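Local structure of periplasmic cell division protein (SufI) (Aquifex aeolicus, 6SYY) at residues A[199-204]-A[248-253]; A[454-459]-A[506-511]. The protein probably couples oxidation of a substrate at a mononuclear copper to reduction of dioxygen at a trinuclear copper cluster, as in other multicopper oxidases. All coordinates share one frame; numbering follows the deposited sequence.

Contact 1. Residues A[199-204]-A[248-253]; sequences IDIPLI and YRFRIL
Asp200 receives Arg251 side-on, one nitrogen to each carboxylate oxygen. NE of Arg251 lies 3.1 Å from OD1 of Asp200, and NH2 of Arg251 lies 3.2 Å from OD2 of Asp200, meeting the syn lone pair of OD2. These two bonds, with the flat groups only 21° apart, resist rotation of the carboxylate. CG of Asp200 stands anti to its backbone N (chi1 -167°), swinging the carboxylate toward the arginines. NH2 of Arg251 also lies over the centre of the Arg249 guanidinium; this crowding of positive charge is probably eased by Asp200 and by the salt bridges of Arg249 to Glu185 and Asp302, while Thr155 takes NH1 of Arg251. On this same side, past Pro202, packing thins to CG2 of the partly exposed Ile204 and CD2 of Leu253, 4.1 Å apart.

Five backbone bonds tie the strands, among them Arg249 N to Ile199 O at 2.7 Å. Pro202 costs this pairing nothing, because its nitrogen falls at a position from which no N-H is asked by the partner strand.

The opposite face is tight and apolar: CD1 of Phe250 is touched by CB of Ile201 at 3.6 Å and by CD1 of Leu203 at 3.7 Å, branched chains filling the space beside a flat ring. At the start of the pair, CG2 of Ile199 sits over the face of Tyr248 in a CH-pi contact.

The Asp200-Arg249-Arg251 cluster and the apolar face of Ile201, Phe250, Leu203 and Ile252 thus share one parallel strand pair, probably in the middle cupredoxin-like domain of a multicopper oxidase.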
loop_
_atom_site.group_PDB
_atom_site.type_symbol
_atom_site.label_atom_id
_atom_site.label_comp_id
_atom_site.label_asym_id
_atom_site.label_seq_id
_atom_site.Cartn_x
_atom_site.Cartn_y
_atom_site.Cartn_z
ATOM N N ILE A 199 19.891 5.220 -5.008
ATOM C CA ILE A 199 19.804 4.805 -3.612
ATOM C C ILE A 199 18.419 5.018 -3.021
ATOM O O ILE A 199 18.229 4.782 -1.823
ATOM C CB ILE A 199 20.870 5.503 -2.741
ATOM C CG1 ILE A 199 20.657 7.018 -2.727
ATOM C CG2 ILE A 199 22.282 5.153 -3.233
ATOM C CD1 ILE A 199 21.616 7.757 -1.808
ATOM N N ASP A 200 17.445 5.458 -3.823
ATOM C CA ASP A 200 16.041 5.549 -3.424
ATOM C C ASP A 200 15.290 4.517 -4.264
ATOM O O ASP A 200 14.926 4.785 -5.412
ATOM C CB ASP A 200 15.504 6.966 -3.628
ATOM C CG ASP A 200 14.158 7.196 -2.946
ATOM O OD1 ASP A 200 13.531 6.214 -2.501
ATOM O OD2 ASP A 200 13.724 8.366 -2.851
ATOM N N ILE A 201 15.061 3.340 -3.691
ATOM C CA ILE A 201 14.683 2.148 -4.436
ATOM C C ILE A 201 13.291 1.691 -4.011
ATOM O O ILE A 201 13.061 1.433 -2.824
ATOM C CB ILE A 201 15.698 1.011 -4.232
ATOM C CG1 ILE A 201 17.120 1.483 -4.564
ATOM C CG2 ILE A 201 15.292 -0.218 -5.036
ATOM C CD1 ILE A 201 17.315 1.914 -5.991
ATOM N N PRO A 202 12.339 1.552 -4.932
ATOM C CA PRO A 202 11.059 0.933 -4.580
ATOM C C PRO A 202 11.203 -0.574 -4.468
ATOM O O PRO A 202 11.930 -1.207 -5.235
ATOM C CB PRO A 202 10.145 1.314 -5.753
ATOM C CG PRO A 202 11.074 1.464 -6.905
ATOM C CD PRO A 202 12.374 1.991 -6.340
ATOM N N LEU A 203 10.495 -1.151 -3.499
ATOM C CA LEU A 203 10.439 -2.602 -3.330
ATOM C C LEU A 203 8.964 -2.980 -3.226
ATOM O O LEU A 203 8.392 -3.039 -2.134
ATOM C CB LEU A 203 11.242 -3.063 -2.113
ATOM C CG LEU A 203 12.740 -2.726 -2.062
ATOM C CD1 LEU A 203 13.357 -3.307 -0.806
ATOM C CD2 LEU A 203 13.476 -3.234 -3.291
ATOM N N ILE A 204 8.343 -3.222 -4.378
ATOM C CA ILE A 204 6.951 -3.647 -4.440
ATOM C C ILE A 204 6.955 -5.166 -4.295
ATOM O O ILE A 204 7.234 -5.894 -5.249
ATOM C CB ILE A 204 6.279 -3.187 -5.734
ATOM C CG1 ILE A 204 6.314 -1.655 -5.817
ATOM C CG2 ILE A 204 4.851 -3.722 -5.817
ATOM C CD1 ILE A 204 6.236 -1.102 -7.221
ATOM N N TYR A 248 20.903 3.571 1.817
ATOM C CA TYR A 248 19.866 3.387 0.811
ATOM C C TYR A 248 18.500 3.589 1.445
ATOM O O TYR A 248 18.261 3.171 2.583
ATOM C CB TYR A 248 19.930 1.994 0.181
ATOM C CG TYR A 248 21.018 1.826 -0.848
ATOM C CD1 TYR A 248 22.353 1.775 -0.469
ATOM C CD2 TYR A 248 20.713 1.709 -2.199
ATOM C CE1 TYR A 248 23.357 1.622 -1.407
ATOM C CE2 TYR A 248 21.710 1.556 -3.147
ATOM C CZ TYR A 248 23.032 1.513 -2.743
ATOM O OH TYR A 248 24.036 1.358 -3.672
ATOM N N ARG A 249 17.608 4.235 0.710
ATOM C CA ARG A 249 16.207 4.309 1.088
ATOM C C ARG A 249 15.432 3.287 0.271
ATOM O O ARG A 249 15.528 3.269 -0.960
ATOM C CB ARG A 249 15.647 5.709 0.854
ATOM C CG ARG A 249 14.145 5.799 1.022
ATOM C CD ARG A 249 13.683 7.214 0.815
ATOM N NE ARG A 249 12.299 7.401 1.227
ATOM C CZ ARG A 249 11.741 8.593 1.394
ATOM N NH1 ARG A 249 12.462 9.691 1.186
ATOM N NH2 ARG A 249 10.474 8.692 1.767
ATOM N N PHE A 250 14.679 2.431 0.954
ATOM C CA PHE A 250 13.807 1.471 0.290
ATOM C C PHE A 250 12.364 1.780 0.657
ATOM O O PHE A 250 12.020 1.856 1.842
ATOM C CB PHE A 250 14.171 0.036 0.668
ATOM C CG PHE A 250 15.564 -0.351 0.277
ATOM C CD1 PHE A 250 15.875 -0.613 -1.047
ATOM C CD2 PHE A 250 16.564 -0.446 1.229
ATOM C CE1 PHE A 250 17.161 -0.965 -1.414
ATOM C CE2 PHE A 250 17.851 -0.797 0.869
ATOM C CZ PHE A 250 18.151 -1.057 -0.454
ATOM N N ARG A 251 11.531 1.970 -0.363
ATOM C CA ARG A 251 10.098 2.189 -0.197
ATOM C C ARG A 251 9.414 0.843 -0.368
ATOM O O ARG A 251 9.142 0.409 -1.490
ATOM C CB ARG A 251 9.581 3.209 -1.202
ATOM C CG ARG A 251 10.210 4.570 -1.038
ATOM C CD ARG A 251 9.824 5.478 -2.174
ATOM N NE ARG A 251 10.552 6.741 -2.109
ATOM C CZ ARG A 251 10.047 7.871 -1.629
ATOM N NH1 ARG A 251 8.800 7.906 -1.169
ATOM N NH2 ARG A 251 10.789 8.966 -1.614
ATOM N N ILE A 252 9.150 0.176 0.749
ATOM C CA ILE A 252 8.571 -1.160 0.707
ATOM C C ILE A 252 7.059 -1.030 0.590
ATOM O O ILE A 252 6.411 -0.394 1.427
ATOM C CB ILE A 252 8.966 -1.976 1.944
ATOM C CG1 ILE A 252 10.490 -2.100 2.026
ATOM C CG2 ILE A 252 8.302 -3.343 1.895
ATOM C CD1 ILE A 252 10.984 -2.650 3.333
ATOM N N LEU A 253 6.499 -1.618 -0.459
ATOM C CA LEU A 253 5.061 -1.625 -0.686
ATOM C C LEU A 253 4.618 -3.074 -0.797
ATOM O O LEU A 253 5.072 -3.796 -1.691
ATOM C CB LEU A 253 4.698 -0.842 -1.952
ATOM C CG LEU A 253 3.215 -0.622 -2.261
ATOM C CD1 LEU A 253 3.046 0.649 -3.074
ATOM C CD2 LEU A 253 2.610 -1.797 -3.011
#

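Contact 2. Residues A[454-459]-A[506-511]; sequences HIHGFQ and LLHCHI. With CU (copper (II) ion), chain C; CU (copper (II) ion), chain E; CU (copper (II) ion), chain B; O (oxygen atom), chain F.
Two signature motifs of the multicopper oxidases supply part of the copper ligands here, the His-X-His of His454 and His456 and the His-Cys-His of residues 508 to 510, at the ends of two antiparallel strands of a cupredoxin-like domain. His454 and His508 form a hydrogen-bonded pair, with His454 N 2.8 Å from His508 O, and as cross-strand partners they share one face. Alternation sends Ile455 and Leu507 to the other, where apolar chains are suited to the core.

One copper is held by NE2 of His456 at 2.1 Å and NE2 of His508 at 2.2 Å, together with His161 and the bound oxygen. The oxygen also reaches a second copper, which NE2 of His510 binds at 2.3 Å alongside His120 and His159. The two rings at the first copper meet rim to rim, planes at 76°, both aiming a nitrogen at the metal. CB of Leu506 lies over the centre of the His456 ring, 3.7 Å from its centroid, a CH-pi contact that limits tilting, and ND1 of that ring is satisfied by Asp129.

His454 serves a further copper, shared with His118, while its ND1 makes a hydrogen bond to Asp479 O and its CD2 edge lies 3.4 Å from NE2 of His508. An alanine here would probably leave that copper short of a ligand, Asp479 O without its donor, and a gap beside the ring of His508.

On His508, chi1 of 67° brings the ring back over its own backbone, where ND1 makes a hydrogen bond to Cys509 O from above the carbonyl plane. Cys509 turns away to a separate copper, shared with His451 and His514; its SG lies 2.0 Å from that metal and also accepts a hydrogen bond from Ile511 N at 3.3 Å.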
loop_
_atom_site.group_PDB
_atom_site.type_symbol
_atom_site.label_atom_id
_atom_site.label_comp_id
_atom_site.label_asym_id
_atom_site.label_seq_id
_atom_site.Cartn_x
_atom_site.Cartn_y
_atom_site.Cartn_z
ATOM N N HIS A 454 -8.350 -0.712 6.209
ATOM C CA HIS A 454 -8.024 0.509 5.491
ATOM C C HIS A 454 -9.263 1.390 5.411
ATOM O O HIS A 454 -10.369 0.899 5.157
ATOM C CB HIS A 454 -7.494 0.167 4.088
ATOM C CG HIS A 454 -7.279 1.354 3.203
ATOM N ND1 HIS A 454 -6.440 2.395 3.538
ATOM C CD2 HIS A 454 -7.781 1.656 1.980
ATOM C CE1 HIS A 454 -6.445 3.292 2.568
ATOM N NE2 HIS A 454 -7.250 2.867 1.611
ATOM N N ILE A 455 -9.088 2.685 5.659
ATOM C CA ILE A 455 -10.130 3.678 5.421
ATOM C C ILE A 455 -9.658 4.599 4.308
ATOM O O ILE A 455 -8.466 4.915 4.211
ATOM C CB ILE A 455 -10.488 4.492 6.683
ATOM C CG1 ILE A 455 -9.264 5.232 7.224
ATOM C CG2 ILE A 455 -11.089 3.602 7.754
ATOM C CD1 ILE A 455 -9.589 6.191 8.346
ATOM N N HIS A 456 -10.588 5.007 3.456
ATOM C CA HIS A 456 -10.319 6.021 2.453
ATOM C C HIS A 456 -10.558 7.408 3.044
ATOM O O HIS A 456 -11.186 7.562 4.093
ATOM C CB HIS A 456 -11.204 5.814 1.219
ATOM C CG HIS A 456 -10.933 4.537 0.483
ATOM N ND1 HIS A 456 -11.296 4.349 -0.834
ATOM C CD2 HIS A 456 -10.344 3.383 0.878
ATOM C CE1 HIS A 456 -10.939 3.136 -1.219
ATOM N NE2 HIS A 456 -10.359 2.530 -0.199
ATOM N N GLY A 457 -10.044 8.421 2.358
ATOM C CA GLY A 457 -10.339 9.806 2.686
ATOM C C GLY A 457 -9.405 10.506 3.651
ATOM O O GLY A 457 -9.142 11.701 3.491
ATOM N N PHE A 458 -8.907 9.794 4.662
ATOM C CA PHE A 458 -8.061 10.413 5.675
ATOM C C PHE A 458 -7.022 9.420 6.167
ATOM O O PHE A 458 -7.251 8.207 6.177
ATOM C CB PHE A 458 -8.874 10.914 6.877
ATOM C CG PHE A 458 -10.141 11.621 6.500
ATOM C CD1 PHE A 458 -10.148 12.988 6.285
ATOM C CD2 PHE A 458 -11.325 10.915 6.352
ATOM C CE1 PHE A 458 -11.314 13.641 5.930
ATOM C CE2 PHE A 458 -12.494 11.561 5.997
ATOM C CZ PHE A 458 -12.489 12.926 5.787
ATOM N N GLN A 459 -5.880 9.948 6.584
ATOM C CA GLN A 459 -4.962 9.146 7.366
ATOM C C GLN A 459 -5.368 9.194 8.839
ATOM O O GLN A 459 -6.191 10.011 9.257
ATOM C CB GLN A 459 -3.525 9.629 7.177
ATOM C CG GLN A 459 -2.960 9.365 5.791
ATOM C CD GLN A 459 -3.339 10.438 4.789
ATOM O OE1 GLN A 459 -3.786 11.523 5.162
ATOM N NE2 GLN A 459 -3.153 10.142 3.509
ATOM N N LEU A 506 -14.786 4.683 1.600
ATOM C CA LEU A 506 -14.830 3.265 1.913
ATOM C C LEU A 506 -14.121 2.972 3.226
ATOM O O LEU A 506 -13.204 3.690 3.641
ATOM C CB LEU A 506 -14.184 2.447 0.798
ATOM C CG LEU A 506 -14.935 2.410 -0.527
ATOM C CD1 LEU A 506 -14.127 1.627 -1.533
ATOM C CD2 LEU A 506 -16.301 1.784 -0.328
ATOM N N LEU A 507 -14.572 1.910 3.888
ATOM C CA LEU A 507 -13.849 1.275 4.985
ATOM C C LEU A 507 -13.890 -0.219 4.712
ATOM O O LEU A 507 -14.975 -0.793 4.576
ATOM C CB LEU A 507 -14.471 1.613 6.344
ATOM C CG LEU A 507 -13.846 1.056 7.628
ATOM C CD1 LEU A 507 -14.186 1.954 8.805
ATOM C CD2 LEU A 507 -14.321 -0.358 7.921
ATOM N N HIS A 508 -12.719 -0.844 4.612
ATOM C CA HIS A 508 -12.670 -2.223 4.150
ATOM C C HIS A 508 -11.364 -2.869 4.582
ATOM O O HIS A 508 -10.373 -2.193 4.869
ATOM C CB HIS A 508 -12.827 -2.306 2.624
ATOM C CG HIS A 508 -11.682 -1.716 1.857
ATOM N ND1 HIS A 508 -10.660 -2.484 1.338
ATOM C CD2 HIS A 508 -11.397 -0.436 1.521
ATOM C CE1 HIS A 508 -9.795 -1.700 0.718
ATOM N NE2 HIS A 508 -10.219 -0.453 0.814
ATOM N N CYS A 509 -11.388 -4.195 4.632
ATOM C CA CYS A 509 -10.165 -4.961 4.799
ATOM C C CYS A 509 -9.346 -4.907 3.520
ATOM O O CYS A 509 -9.895 -4.904 2.415
ATOM C CB CYS A 509 -10.497 -6.406 5.144
ATOM S SG CYS A 509 -9.070 -7.468 5.266
ATOM N N HIS A 510 -8.023 -4.862 3.663
ATOM C CA HIS A 510 -7.159 -4.782 2.497
ATOM C C HIS A 510 -6.581 -6.129 2.100
ATOM O O HIS A 510 -5.678 -6.181 1.257
ATOM C CB HIS A 510 -6.036 -3.772 2.712
ATOM C CG HIS A 510 -5.555 -3.157 1.439
ATOM N ND1 HIS A 510 -4.718 -3.818 0.563
ATOM C CD2 HIS A 510 -5.828 -1.960 0.869
ATOM C CE1 HIS A 510 -4.481 -3.044 -0.482
ATOM N NE2 HIS A 510 -5.140 -1.911 -0.320
ATOM N N ILE A 511 -7.061 -7.217 2.694
ATOM C CA ILE A 511 -6.897 -8.524 2.069
ATOM C C ILE A 511 -7.871 -8.554 0.897
ATOM O O ILE A 511 -9.088 -8.499 1.095
ATOM C CB ILE A 511 -7.153 -9.669 3.057
ATOM C CG1 ILE A 511 -6.021 -9.735 4.090
ATOM C CG2 ILE A 511 -7.285 -10.991 2.323
ATOM C CD1 ILE A 511 -6.249 -10.729 5.198
HETATM CU CU CU C . -9.775 0.734 -1.010
HETATM CU CU CU E . -5.417 -0.126 -1.758
HETATM CU CU CU B . -9.863 -9.162 6.073
HETATM O O O F . -7.789 0.154 -1.372
#

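Contact 1 and contact 2 belong to different cupredoxin-like units and never touch: their centres are 23 Å apart, on opposite sides of the chain's centre, and their nearest atoms about 8 Å apart. Along the chain they are in series. Contact 2 supplies copper ligands directly, whereas contact 1 approaches the cluster with one end alone. There the side chain of Leu253 is about 7 Å from that of His159 and about 8 Å from that of His510, both ligands of one copper, about 8 Å from a bound copper and about 11 Å from the bound oxygen. The parallel pair 199-204/248-253 thus ends near the metal site without binding it, while 454-459/506-511 holds ligands of the site.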